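EmGH1 (Erythrobacter marinus, PDB 5Z87) probably hydrolyses beta-glucosidic bonds as a beta-glucosidase of glycosyl hydrolase family 3, releasing glucose from small glucosides such as cellobiose. Local coordinates at residues A61-P66 / R371-I376; A150-P155 / R410-E415; W197-H202 / P626-R631; A210-L215 / I228-K233; S694-G699 / G736-V741. One frame throughout, in Å; residues are numbered along the deposited sequence.

Interaction 1: residues A61-P66 / R371-I376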
# COMPACT_ATOMS: atom_id res chain seq x y z
N ALA A 61 -39.73 12.44 -0.53
CA ALA A 61 -39.13 13.74 -0.80
C ALA A 61 -38.10 14.10 0.27
O ALA A 61 -37.15 14.84 -0.01
CB ALA A 61 -40.22 14.80 -0.89
N GLN A 62 -38.27 13.59 1.49
CA GLN A 62 -37.30 13.81 2.56
C GLN A 62 -35.97 13.10 2.33
O GLN A 62 -35.05 13.29 3.12
CB GLN A 62 -37.91 13.37 3.90
CG GLN A 62 -39.19 14.12 4.28
CD GLN A 62 -38.94 15.59 4.55
OE1 GLN A 62 -38.06 15.96 5.34
NE2 GLN A 62 -39.70 16.46 3.87
N LEU A 63 -35.83 12.29 1.27
CA LEU A 63 -34.59 11.55 1.04
C LEU A 63 -33.71 12.19 -0.02
O LEU A 63 -32.70 11.61 -0.41
CB LEU A 63 -34.91 10.10 0.65
CG LEU A 63 -35.94 9.40 1.54
CD1 LEU A 63 -36.04 7.93 1.20
CD2 LEU A 63 -35.61 9.57 3.01
N ASN A 64 -34.07 13.38 -0.50
CA ASN A 64 -33.32 14.09 -1.53
C ASN A 64 -32.59 15.28 -0.93
O ASN A 64 -33.14 15.96 -0.05
CB ASN A 64 -34.26 14.57 -2.65
CG ASN A 64 -35.15 13.45 -3.18
OD1 ASN A 64 -34.69 12.33 -3.34
ND2 ASN A 64 -36.42 13.76 -3.45
N CYS A 65 -31.36 15.53 -1.39
CA CYS A 65 -30.57 16.68 -0.96
C CYS A 65 -29.75 17.24 -2.12
O CYS A 65 -28.55 16.95 -2.24
CB CYS A 65 -29.66 16.31 0.21
SG CYS A 65 -28.78 17.72 0.94
N PRO A 66 -30.35 18.05 -2.98
CA PRO A 66 -29.60 18.69 -4.07
C PRO A 66 -28.82 19.89 -3.55
O PRO A 66 -28.93 20.29 -2.39
CB PRO A 66 -30.69 19.13 -5.05
CG PRO A 66 -31.83 19.51 -4.13
CD PRO A 66 -31.77 18.48 -2.99
N ARG A 371 -38.29 3.67 6.57
CA ARG A 371 -37.13 3.58 7.46
C ARG A 371 -36.22 4.80 7.29
O ARG A 371 -35.82 5.44 8.27
CB ARG A 371 -36.36 2.28 7.21
CG ARG A 371 -35.19 2.06 8.18
CD ARG A 371 -34.40 0.79 7.82
NE ARG A 371 -33.68 0.90 6.55
CZ ARG A 371 -32.77 0.02 6.12
NH1 ARG A 371 -32.47 -1.05 6.86
NH2 ARG A 371 -32.17 0.20 4.96
N ALA A 372 -35.93 5.16 6.04
CA ALA A 372 -35.04 6.28 5.79
C ALA A 372 -35.70 7.61 6.19
O ALA A 372 -35.11 8.41 6.93
CB ALA A 372 -34.62 6.29 4.32
N ALA A 373 -36.93 7.85 5.73
CA ALA A 373 -37.58 9.14 6.01
C ALA A 373 -37.79 9.35 7.50
O ALA A 373 -37.75 10.49 7.98
CB ALA A 373 -38.90 9.25 5.26
N GLU A 374 -37.97 8.28 8.27
CA GLU A 374 -38.21 8.48 9.69
C GLU A 374 -36.94 8.91 10.40
O GLU A 374 -36.98 9.76 11.30
CB GLU A 374 -38.81 7.22 10.33
CG GLU A 374 -39.32 7.49 11.74
CD GLU A 374 -40.06 6.32 12.37
OE1 GLU A 374 -40.85 5.65 11.65
OE2 GLU A 374 -39.85 6.09 13.59
N ARG A 375 -35.78 8.35 10.00
CA ARG A 375 -34.50 8.79 10.55
C ARG A 375 -34.29 10.27 10.30
O ARG A 375 -33.93 11.03 11.21
CB ARG A 375 -33.35 7.98 9.93
CG ARG A 375 -33.26 6.55 10.41
CD ARG A 375 -32.77 5.63 9.32
NE ARG A 375 -32.49 4.30 9.86
CZ ARG A 375 -31.91 3.31 9.18
NH1 ARG A 375 -31.53 3.49 7.92
NH2 ARG A 375 -31.71 2.15 9.77
N ILE A 376 -34.52 10.69 9.05
CA ILE A 376 -34.39 12.10 8.66
C ILE A 376 -35.28 12.98 9.52
O ILE A 376 -34.83 14.00 10.06
CB ILE A 376 -34.73 12.25 7.17
CG1 ILE A 376 -33.74 11.47 6.31
CG2 ILE A 376 -34.77 13.74 6.79
CD1 ILE A 376 -32.34 12.02 6.40

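Interaction 2: residues A150-P155 / R410-E415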
# COMPACT_ATOMS: atom_id res chain seq x y z
N ALA A 150 -4.70 19.52 14.94
CA ALA A 150 -4.31 18.27 15.58
C ALA A 150 -2.94 18.37 16.23
O ALA A 150 -2.64 17.62 17.18
CB ALA A 150 -4.32 17.12 14.57
N CYS A 151 -2.07 19.27 15.73
CA CYS A 151 -0.74 19.41 16.32
C CYS A 151 -0.79 20.02 17.69
O CYS A 151 0.18 19.90 18.44
CB CYS A 151 0.18 20.27 15.46
SG CYS A 151 0.39 19.79 13.77
N ALA A 152 -1.90 20.67 18.04
CA ALA A 152 -1.99 21.39 19.30
C ALA A 152 -2.13 20.45 20.49
O ALA A 152 -1.74 20.81 21.61
CB ALA A 152 -3.16 22.37 19.26
N PHE A 153 -2.69 19.26 20.27
CA PHE A 153 -3.00 18.34 21.38
C PHE A 153 -3.77 19.06 22.49
O PHE A 153 -3.50 18.88 23.68
CB PHE A 153 -1.74 17.64 21.90
CG PHE A 153 -1.22 16.59 20.96
CD1 PHE A 153 -0.55 16.95 19.79
CD2 PHE A 153 -1.44 15.24 21.20
CE1 PHE A 153 -0.08 15.99 18.88
CE2 PHE A 153 -0.99 14.25 20.31
CZ PHE A 153 -0.31 14.64 19.14
N ARG A 154 -4.74 19.89 22.09
CA ARG A 154 -5.59 20.65 23.00
C ARG A 154 -7.05 20.39 22.63
O ARG A 154 -7.71 21.24 22.02
CB ARG A 154 -5.29 22.15 22.93
CG ARG A 154 -3.96 22.57 23.54
CD ARG A 154 -3.97 22.36 25.04
NE ARG A 154 -5.00 23.16 25.69
CZ ARG A 154 -4.88 24.44 26.01
NH1 ARG A 154 -3.75 25.10 25.74
NH2 ARG A 154 -5.88 25.07 26.60
N PRO A 155 -7.58 19.21 22.96
CA PRO A 155 -8.98 18.95 22.59
C PRO A 155 -9.96 19.89 23.28
O PRO A 155 -11.03 20.16 22.72
CB PRO A 155 -9.19 17.48 23.00
CG PRO A 155 -8.01 17.12 23.87
CD PRO A 155 -6.89 18.02 23.48
N ARG A 410 -6.42 32.93 16.74
CA ARG A 410 -5.02 33.25 17.02
C ARG A 410 -4.44 32.30 18.07
O ARG A 410 -3.36 31.72 17.87
CB ARG A 410 -4.91 34.70 17.48
CG ARG A 410 -3.64 35.04 18.21
CD ARG A 410 -2.69 35.73 17.28
NE ARG A 410 -2.46 37.13 17.64
CZ ARG A 410 -1.29 37.59 18.06
NH1 ARG A 410 -0.25 36.76 18.17
NH2 ARG A 410 -1.15 38.88 18.35
N ARG A 411 -5.16 32.11 19.18
CA ARG A 411 -4.64 31.25 20.25
C ARG A 411 -4.48 29.80 19.78
O ARG A 411 -3.55 29.10 20.22
CB ARG A 411 -5.54 31.32 21.48
CG ARG A 411 -5.21 32.47 22.43
CD ARG A 411 -5.67 32.18 23.86
NE ARG A 411 -7.02 31.62 23.91
CZ ARG A 411 -7.37 30.52 24.59
NH1 ARG A 411 -6.46 29.84 25.28
NH2 ARG A 411 -8.64 30.10 24.57
N MET A 412 -5.38 29.32 18.91
CA MET A 412 -5.26 27.95 18.43
C MET A 412 -3.98 27.78 17.62
O MET A 412 -3.22 26.83 17.84
CB MET A 412 -6.49 27.57 17.61
CG MET A 412 -6.56 26.08 17.27
SD MET A 412 -6.50 24.97 18.71
CE MET A 412 -8.15 24.34 18.77
N ALA A 413 -3.70 28.72 16.72
CA ALA A 413 -2.45 28.68 15.96
C ALA A 413 -1.23 28.69 16.88
O ALA A 413 -0.29 27.91 16.67
CB ALA A 413 -2.40 29.85 14.98
N GLU A 414 -1.24 29.54 17.91
CA GLU A 414 -0.13 29.58 18.88
C GLU A 414 0.10 28.24 19.56
O GLU A 414 1.23 27.93 19.98
CB GLU A 414 -0.38 30.68 19.93
CG GLU A 414 -0.41 32.11 19.34
CD GLU A 414 -0.69 33.23 20.36
OE1 GLU A 414 -1.21 32.95 21.46
OE2 GLU A 414 -0.37 34.40 20.05
N GLU A 415 -0.95 27.42 19.70
CA GLU A 415 -0.81 26.11 20.33
C GLU A 415 -0.43 25.01 19.34
O GLU A 415 -0.03 23.93 19.77
CB GLU A 415 -2.11 25.69 21.04
CG GLU A 415 -2.56 26.58 22.19
CD GLU A 415 -1.83 26.27 23.48
OE1 GLU A 415 -1.49 25.09 23.72
OE2 GLU A 415 -1.59 27.21 24.26

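Interaction 3: residues W197-H202 / P626-R631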
# COMPACT_ATOMS: atom_id res chain seq x y z
N TRP A 197 -7.17 14.41 11.22
CA TRP A 197 -6.45 14.67 12.46
C TRP A 197 -5.25 13.74 12.64
O TRP A 197 -4.79 13.53 13.76
CB TRP A 197 -7.43 14.58 13.64
CG TRP A 197 -8.44 15.71 13.52
CD1 TRP A 197 -9.47 15.80 12.62
CD2 TRP A 197 -8.46 16.96 14.25
NE1 TRP A 197 -10.14 16.99 12.76
CE2 TRP A 197 -9.54 17.71 13.76
CE3 TRP A 197 -7.68 17.48 15.29
CZ2 TRP A 197 -9.87 18.98 14.27
CZ3 TRP A 197 -8.01 18.73 15.80
CH2 TRP A 197 -9.09 19.46 15.29
N GLY A 198 -4.73 13.21 11.55
CA GLY A 198 -3.47 12.50 11.62
C GLY A 198 -3.63 11.01 11.42
O GLY A 198 -4.64 10.52 10.92
N GLU A 199 -2.59 10.29 11.83
CA GLU A 199 -2.52 8.84 11.65
C GLU A 199 -2.96 8.06 12.89
O GLU A 199 -3.17 6.84 12.79
CB GLU A 199 -1.08 8.43 11.27
CG GLU A 199 -0.06 8.50 12.43
CD GLU A 199 1.39 8.29 11.97
OE1 GLU A 199 1.73 8.69 10.83
OE2 GLU A 199 2.20 7.74 12.76
N ASP A 200 -3.07 8.68 14.03
CA ASP A 200 -3.23 7.87 15.24
C ASP A 200 -4.71 7.68 15.58
O ASP A 200 -5.44 8.67 15.67
CB ASP A 200 -2.53 8.50 16.42
CG ASP A 200 -2.72 7.70 17.68
OD1 ASP A 200 -2.34 6.51 17.67
OD2 ASP A 200 -3.24 8.25 18.66
N PRO A 201 -5.15 6.44 15.82
CA PRO A 201 -6.57 6.24 16.18
C PRO A 201 -6.98 6.95 17.46
O PRO A 201 -8.09 7.51 17.51
CB PRO A 201 -6.68 4.71 16.30
CG PRO A 201 -5.59 4.19 15.39
CD PRO A 201 -4.45 5.16 15.62
N HIS A 202 -6.12 6.97 18.48
CA HIS A 202 -6.52 7.63 19.72
C HIS A 202 -6.69 9.13 19.53
O HIS A 202 -7.67 9.71 20.00
CB HIS A 202 -5.50 7.35 20.83
CG HIS A 202 -5.79 8.08 22.10
ND1 HIS A 202 -6.72 7.64 23.02
CD2 HIS A 202 -5.29 9.24 22.60
CE1 HIS A 202 -6.77 8.49 24.04
NE2 HIS A 202 -5.91 9.47 23.80
N PRO A 626 1.15 15.15 14.52
CA PRO A 626 0.13 14.09 14.65
C PRO A 626 0.25 13.00 13.59
O PRO A 626 -0.64 12.13 13.53
CB PRO A 626 -1.17 14.88 14.46
CG PRO A 626 -0.78 15.92 13.39
CD PRO A 626 0.67 16.27 13.68
N VAL A 627 1.29 13.06 12.77
CA VAL A 627 1.64 12.03 11.80
C VAL A 627 3.12 11.74 11.95
O VAL A 627 3.88 12.52 12.54
CB VAL A 627 1.34 12.47 10.36
CG1 VAL A 627 -0.15 12.52 10.09
CG2 VAL A 627 2.00 13.83 10.09
N THR A 628 3.55 10.63 11.37
CA THR A 628 4.97 10.36 11.17
C THR A 628 5.38 11.01 9.86
O THR A 628 4.63 10.97 8.88
CB THR A 628 5.24 8.85 11.13
OG1 THR A 628 5.00 8.30 12.42
CG2 THR A 628 6.70 8.56 10.74
N ILE A 629 6.56 11.62 9.83
CA ILE A 629 7.09 12.17 8.58
C ILE A 629 8.17 11.22 8.08
O ILE A 629 9.26 11.14 8.67
CB ILE A 629 7.63 13.59 8.75
CG1 ILE A 629 6.54 14.54 9.29
CG2 ILE A 629 8.19 14.07 7.42
CD1 ILE A 629 5.34 14.68 8.34
N VAL A 630 7.89 10.49 6.99
CA VAL A 630 8.89 9.59 6.43
C VAL A 630 9.91 10.40 5.64
O VAL A 630 9.65 11.54 5.24
CB VAL A 630 8.25 8.50 5.55
CG1 VAL A 630 7.26 7.65 6.36
CG2 VAL A 630 7.55 9.14 4.35
N ARG A 631 11.08 9.81 5.43
CA ARG A 631 12.13 10.52 4.69
C ARG A 631 11.76 10.71 3.23
O ARG A 631 12.06 11.74 2.62
CB ARG A 631 13.46 9.78 4.83
CG ARG A 631 14.15 10.12 6.11
CD ARG A 631 15.31 9.21 6.46
NE ARG A 631 15.54 9.38 7.89
CZ ARG A 631 16.23 10.39 8.42
NH1 ARG A 631 16.80 11.28 7.62
NH2 ARG A 631 16.35 10.49 9.73
O HOH W 1 -3.09 11.51 14.83

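Interaction 4: residues A210-L215 / I228-K233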
# COMPACT_ATOMS: atom_id res chain seq x y z
N ALA A 210 -14.42 15.70 20.55
CA ALA A 210 -14.43 17.11 20.91
C ALA A 210 -15.10 17.95 19.83
O ALA A 210 -15.82 18.90 20.14
CB ALA A 210 -13.01 17.60 21.17
N ILE A 211 -14.87 17.60 18.56
CA ILE A 211 -15.53 18.30 17.45
C ILE A 211 -17.04 18.09 17.52
O ILE A 211 -17.81 19.04 17.36
CB ILE A 211 -14.98 17.82 16.09
CG1 ILE A 211 -13.48 18.08 15.96
CG2 ILE A 211 -15.76 18.49 14.93
CD1 ILE A 211 -12.83 17.23 14.86
N VAL A 212 -17.48 16.85 17.70
CA VAL A 212 -18.91 16.58 17.72
C VAL A 212 -19.55 17.30 18.90
O VAL A 212 -20.60 17.94 18.77
CB VAL A 212 -19.20 15.07 17.75
CG1 VAL A 212 -20.71 14.80 17.92
CG2 VAL A 212 -18.71 14.39 16.48
N GLU A 213 -18.90 17.24 20.06
CA GLU A 213 -19.46 17.89 21.24
C GLU A 213 -19.35 19.41 21.17
O GLU A 213 -20.11 20.10 21.86
CB GLU A 213 -18.81 17.30 22.50
CG GLU A 213 -19.29 15.85 22.73
CD GLU A 213 -18.63 15.12 23.91
OE1 GLU A 213 -17.38 15.17 24.05
OE2 GLU A 213 -19.38 14.48 24.67
N GLY A 214 -18.47 19.95 20.33
CA GLY A 214 -18.45 21.38 20.06
C GLY A 214 -19.53 21.81 19.08
O GLY A 214 -20.18 22.84 19.29
N LEU A 215 -19.72 21.05 18.01
CA LEU A 215 -20.69 21.44 16.99
C LEU A 215 -22.13 21.16 17.43
O LEU A 215 -23.04 21.92 17.10
CB LEU A 215 -20.38 20.73 15.67
CG LEU A 215 -19.25 21.31 14.83
CD1 LEU A 215 -18.88 20.34 13.69
CD2 LEU A 215 -19.63 22.68 14.26
N ILE A 228 -25.48 22.61 15.69
CA ILE A 228 -25.85 22.01 14.41
C ILE A 228 -25.49 20.53 14.44
O ILE A 228 -24.66 20.09 15.25
CB ILE A 228 -25.14 22.70 13.21
CG1 ILE A 228 -23.64 22.37 13.20
CG2 ILE A 228 -25.36 24.22 13.25
CD1 ILE A 228 -22.87 22.90 11.97
N ALA A 229 -26.11 19.77 13.55
CA ALA A 229 -25.81 18.34 13.44
C ALA A 229 -24.49 18.11 12.71
O ALA A 229 -24.17 18.77 11.71
CB ALA A 229 -26.95 17.63 12.69
N THR A 230 -23.71 17.16 13.22
CA THR A 230 -22.51 16.66 12.55
C THR A 230 -22.87 15.47 11.67
O THR A 230 -23.74 14.67 12.01
CB THR A 230 -21.45 16.22 13.56
OG1 THR A 230 -22.02 15.28 14.48
CG2 THR A 230 -20.92 17.39 14.34
N SER A 231 -22.18 15.36 10.53
CA SER A 231 -22.20 14.15 9.71
C SER A 231 -20.76 13.64 9.59
O SER A 231 -20.02 14.06 8.70
CB SER A 231 -22.82 14.41 8.33
OG SER A 231 -23.90 15.31 8.42
N VAL A 232 -20.36 12.74 10.48
CA VAL A 232 -18.98 12.29 10.49
C VAL A 232 -18.70 11.49 9.22
O VAL A 232 -19.53 10.69 8.77
CB VAL A 232 -18.69 11.48 11.76
CG1 VAL A 232 -18.75 12.40 12.98
CG2 VAL A 232 -19.71 10.36 11.92
N LYS A 233 -17.53 11.74 8.62
CA LYS A 233 -17.21 11.20 7.31
C LYS A 233 -15.72 10.83 7.30
O LYS A 233 -14.97 11.28 8.16
CB LYS A 233 -17.55 12.22 6.22
CG LYS A 233 -16.76 13.51 6.33
CD LYS A 233 -17.13 14.49 5.24
CE LYS A 233 -16.07 15.60 5.14
NZ LYS A 233 -16.54 16.79 4.34

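Interaction 5: residues S694-G699 / G736-V741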
# COMPACT_ATOMS: atom_id res chain seq x y z
N SER A 694 6.11 11.75 35.78
CA SER A 694 6.62 13.06 36.17
C SER A 694 7.36 13.71 35.01
O SER A 694 8.10 13.06 34.27
CB SER A 694 7.54 12.98 37.39
OG SER A 694 8.77 12.36 37.09
N VAL A 695 7.12 15.01 34.85
CA VAL A 695 7.81 15.82 33.86
C VAL A 695 8.24 17.13 34.52
O VAL A 695 7.45 17.74 35.26
CB VAL A 695 6.93 16.07 32.62
CG1 VAL A 695 5.55 16.48 33.07
CG2 VAL A 695 7.55 17.12 31.73
N ARG A 696 9.48 17.54 34.29
CA ARG A 696 10.08 18.69 34.94
C ARG A 696 10.61 19.63 33.88
O ARG A 696 11.24 19.19 32.91
CB ARG A 696 11.23 18.27 35.89
CG ARG A 696 11.98 19.44 36.53
CD ARG A 696 13.22 18.98 37.33
NE ARG A 696 12.87 18.16 38.49
CZ ARG A 696 12.92 16.83 38.52
NH1 ARG A 696 13.31 16.16 37.44
NH2 ARG A 696 12.58 16.17 39.62
N ASN A 697 10.32 20.92 34.04
CA ASN A 697 10.89 21.95 33.17
C ASN A 697 12.34 22.16 33.60
O ASN A 697 12.61 22.76 34.64
CB ASN A 697 10.09 23.23 33.25
CG ASN A 697 10.57 24.30 32.29
OD1 ASN A 697 11.68 24.24 31.77
ND2 ASN A 697 9.71 25.28 32.04
N THR A 698 13.27 21.64 32.81
CA THR A 698 14.69 21.68 33.12
C THR A 698 15.41 22.81 32.41
O THR A 698 16.64 22.81 32.35
CB THR A 698 15.33 20.34 32.74
OG1 THR A 698 15.26 20.20 31.32
CG2 THR A 698 14.60 19.18 33.39
N GLY A 699 14.68 23.76 31.84
CA GLY A 699 15.29 24.88 31.15
C GLY A 699 14.93 26.18 31.83
O GLY A 699 14.55 26.19 33.01
N GLY A 736 11.83 24.92 36.33
CA GLY A 736 12.00 24.13 37.53
C GLY A 736 10.76 23.42 38.04
O GLY A 736 10.87 22.55 38.91
N GLU A 737 9.58 23.77 37.53
CA GLU A 737 8.35 23.15 38.01
C GLU A 737 8.27 21.68 37.60
O GLU A 737 8.69 21.30 36.50
CB GLU A 737 7.14 23.92 37.47
CG GLU A 737 5.82 23.49 38.11
CD GLU A 737 4.62 24.22 37.53
OE1 GLU A 737 4.81 25.17 36.73
OE2 GLU A 737 3.48 23.85 37.88
N VAL A 738 7.72 20.86 38.49
CA VAL A 738 7.45 19.45 38.24
C VAL A 738 5.95 19.23 38.29
O VAL A 738 5.27 19.72 39.20
CB VAL A 738 8.15 18.55 39.27
CG1 VAL A 738 7.76 17.09 39.05
CG2 VAL A 738 9.66 18.72 39.23
N GLN A 739 5.42 18.46 37.34
CA GLN A 739 4.07 17.94 37.47
C GLN A 739 4.05 16.43 37.30
O GLN A 739 4.82 15.87 36.51
CB GLN A 739 3.12 18.59 36.46
CG GLN A 739 2.65 19.98 36.88
CD GLN A 739 1.72 20.60 35.86
OE1 GLN A 739 1.00 19.90 35.15
NE2 GLN A 739 1.75 21.93 35.76
N VAL A 740 3.19 15.79 38.07
CA VAL A 740 2.98 14.35 38.00
C VAL A 740 1.66 14.16 37.25
O VAL A 740 0.57 14.30 37.82
CB VAL A 740 2.97 13.72 39.39
CG1 VAL A 740 2.79 12.21 39.32
CG2 VAL A 740 4.26 14.08 40.15
N VAL A 741 1.75 13.88 35.94
CA VAL A 741 0.57 13.68 35.11
C VAL A 741 -0.04 12.32 35.42
O VAL A 741 0.66 11.31 35.54
CB VAL A 741 0.93 13.80 33.62
CG1 VAL A 741 -0.28 13.52 32.76
CG2 VAL A 741 1.44 15.18 33.34

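Interaction 1: residues A61-P66 / R371-I376
The flat groups that Gln62 brings to Ile376 touch it through their oxygens. The backbone carbonyl O of Gln62 lies 3.7 Å from Ile376 CG2, and its carboxamide reaches the same methyl group with OE1 at 4.2 Å. Lys380, one turn beyond Ile376 on helix 366-382, gives OE1 a hydrogen bond. One more flat group lies on the flank of that helix: Arg371 CG sits over the centre of one face of the Arg375 guanidinium, 3.6 Å above the plane, while Arg375 NH1 pairs with Asp343. The rest is apolar. Leu63 has CG anti to its carbonyl carbon (chi1 -47°); both methyls beyond it settle on Ala372, and CD2 reaches on to the backbone of Ala373. Its CD2 lies 3.7 Å from Ala372 CB and 3.5 Å from the backbone N of Ala373, whose own CB is also close. CD1 meets the same methyl of Ala372 at 3.8 Å. Alanines suit both helix positions, since their single methyls let Leu63 CD2 come down to the helix backbone. Ala61 to Asn64 form a type I turn that leads from helix 56-61 into strand 64-65. That strand runs parallel to strand 345-346 and bonds through Asn64 to Gly91. Joining the first strand to the last in this way is the closure expected of the TIM-barrel-type domain of family 3, here with helix 366-382 packed outside it.

Interaction 2: residues A150-P155 / R410-E415
Ala152 and Glu415 make the close part of this contact. Ala152 CA lies 3.2 Å from Glu415 O in a CA-H...O contact, and the two CB atoms are 3.9 Å apart, a spacing that suits alanine's lone methyl. Beside them Met412 SD approaches Ala152 CB more loosely, at 4.3 Å. The loop sits between helices 146-150 and 155-171 of the barrel-type domain: Phe153 leaves helical geometry with positive phi, and Arg154 takes the N-cap position of the next helix. Helix 403-416, across from it, leads into the C-terminal domain. Toward the more open side, Arg154 bends at chi2 and chi3 and forms a salt bridge from NH1 to Glu415 OE1 at 3.0 Å. The carboxylate oxygen lies at the guanidinium edge, near its plane, yet the two planes stand 82° apart. Asp156 takes NE of the arginine, and Glu415 OE1 is also held by Lys730 and Gln704. An alanine at Arg154 would probably leave Asp156 without its ionic mate and Glu415 with one positive partner fewer. On the solvent side lies the exposed Arg411, whose NH1 stays 5.0 Å from Arg154 NH2, a like charge without contact.

Interaction 3: residues W197-H202 / P626-R631
Glu199 and Thr628 cross obliquely, the carboxylate of one gripping both the backbone and the hydroxyl of the other. Glu199 starts with CG wedged between its backbone N and carbonyl carbon (chi1 73°), then runs extended to its tip. There OE1 accepts a nearly straight bond from Thr628 N at 2.7 Å, the N-H arriving from well above the carboxylate plane. Its twin OE2 accepts a hydrogen bond from Thr628 OG1 at 2.9 Å, on the syn side and close to that plane. Threonine suits the place because its hydroxyl adds a second donor beside the backbone N-H, one for each oxygen. Behind this fork the main chains meet: Glu199 N gives a bond to Pro626 O at 3.2 Å, and a water donates to Pro626 O and Trp197 O while accepting from Asp200 N. Val627 turns CG1 over Gly198, 3.7 Å from its CA. Only glycine fits there, since a CB would strike Pro626 O and its own preceding carbonyl. The contact ties the loop ahead of helix 201-216, in the barrel-type domain, to a loop of the C-terminal domain, near which Tyr640 bonds to Asp200. Glu199 OE2 also accepts from Tyr640 N, which makes three donors to a buried carboxylate, all of them neutral groups. Such a shell would probably stabilise a negative charge at this domain boundary without a cationic partner among the bonds described.

Interaction 4: residues A210-L215 / I228-K233
Leu215 meets the 228-233 segment with almost every atom from CB outward. Its CB lies 3.6 Å from Thr230 CG2. CG, held anti to the carbonyl carbon (chi1 -79°), then opens the fork over the segment: CD1 returns to the same threonine methyl, also at 3.6 Å, while CD2 faces Ile228 CD1 at 4.0 Å. A branched leucine suits the place, one methyl serving each of two residues, Thr230 and Ile228. The backbone of Leu215 takes part as well: its O accepts a bond of 2.9 Å from Ile228 N. Together helix 201-216 and strand 229-235 are the second half of a beta-alpha-beta crossover that begins with the neighbouring parallel strand 176-177, as expected in a TIM-barrel-type domain. The short segments run 154° apart in direction with axes 8.1 Å apart at closest approach. One turn back along the helix, Val212 stands at about a right angle to Thr230, bringing CG1 within 3.7 Å of its OG1, and CG2 touches Val232 CG1. Thr230 is amphipathic to match: its methyl fills the apolar layer while its hydroxyl hydrogen-bonds Ser274. An alanine at Thr230 would probably open a gap beneath Leu215 CD1 and leave Ser274 without this hydroxyl partner. Further along the strand, Lys233 belongs to the pocket that holds dithiothreitol, bonding the ligand through NZ.

Interaction 5: residues S694-G699 / G736-V741
Gly736 breaks the ladder with Asn697: its N-H bonds to Asn697 O at 2.9 Å, while Asn697 N bonds to the O of the next residue, Glu737, at 3.0 Å. One residue thus faces two, the pattern of a G1 beta bulge, and the positive phi of Gly736 (83°) favours glycine there. Asn697 ends its strand with an Asx turn, OD1 accepting from Gly699 N at 3.0 Å; Thr669 also bonds this oxygen, and ND2 reaches carbonyls of Arg701 and Leu733. Beyond the bulge the pairing is regular and antiparallel. Val695 and Gln739 form a hydrogen-bonded pair with two reciprocal bonds of 3.0 Å between N and O. Arg696 and Val738 share the outer face, where the arginine crosses the valine and its NE stands 3.3 Å from Val738 CG2. Arginine suits that face because its carbon chain packs on the methyl while its head can reach solvent, although a crystal neighbour also touches it. On the other face the buried Val695 brings CG1 to 4.3 Å from Val741 CG2. Strand 689-697 runs between strands 671-678 and 738-745, and these valines press on Val707 of strand 703-713 in the second sheet of the fibronectin type III-like sandwich.

How the interactions relate
Interactions 2, 3 and 4 cluster around the barrel-type domain: Ala150 of interaction 2 packs on Trp197 of interaction 3, which touches Ile211 of interaction 4, and interactions 3 and 4 share helix 201-216. Their centres lie 16 to 22 Å apart. Interaction 1 lies where the barrel's first strand follows its turn, about 20 Å between centres from interaction 4, which is nested inside its loop. The segments of interactions 2 and 3 alternate along the chain. Interaction 5 follows in the fibronectin-like domain, its centre about 54 Å from that of interaction 1. Interactions 2 and 3 thus join the barrel-type domain to what follows it, while 1, 4 and 5 hold single domains together.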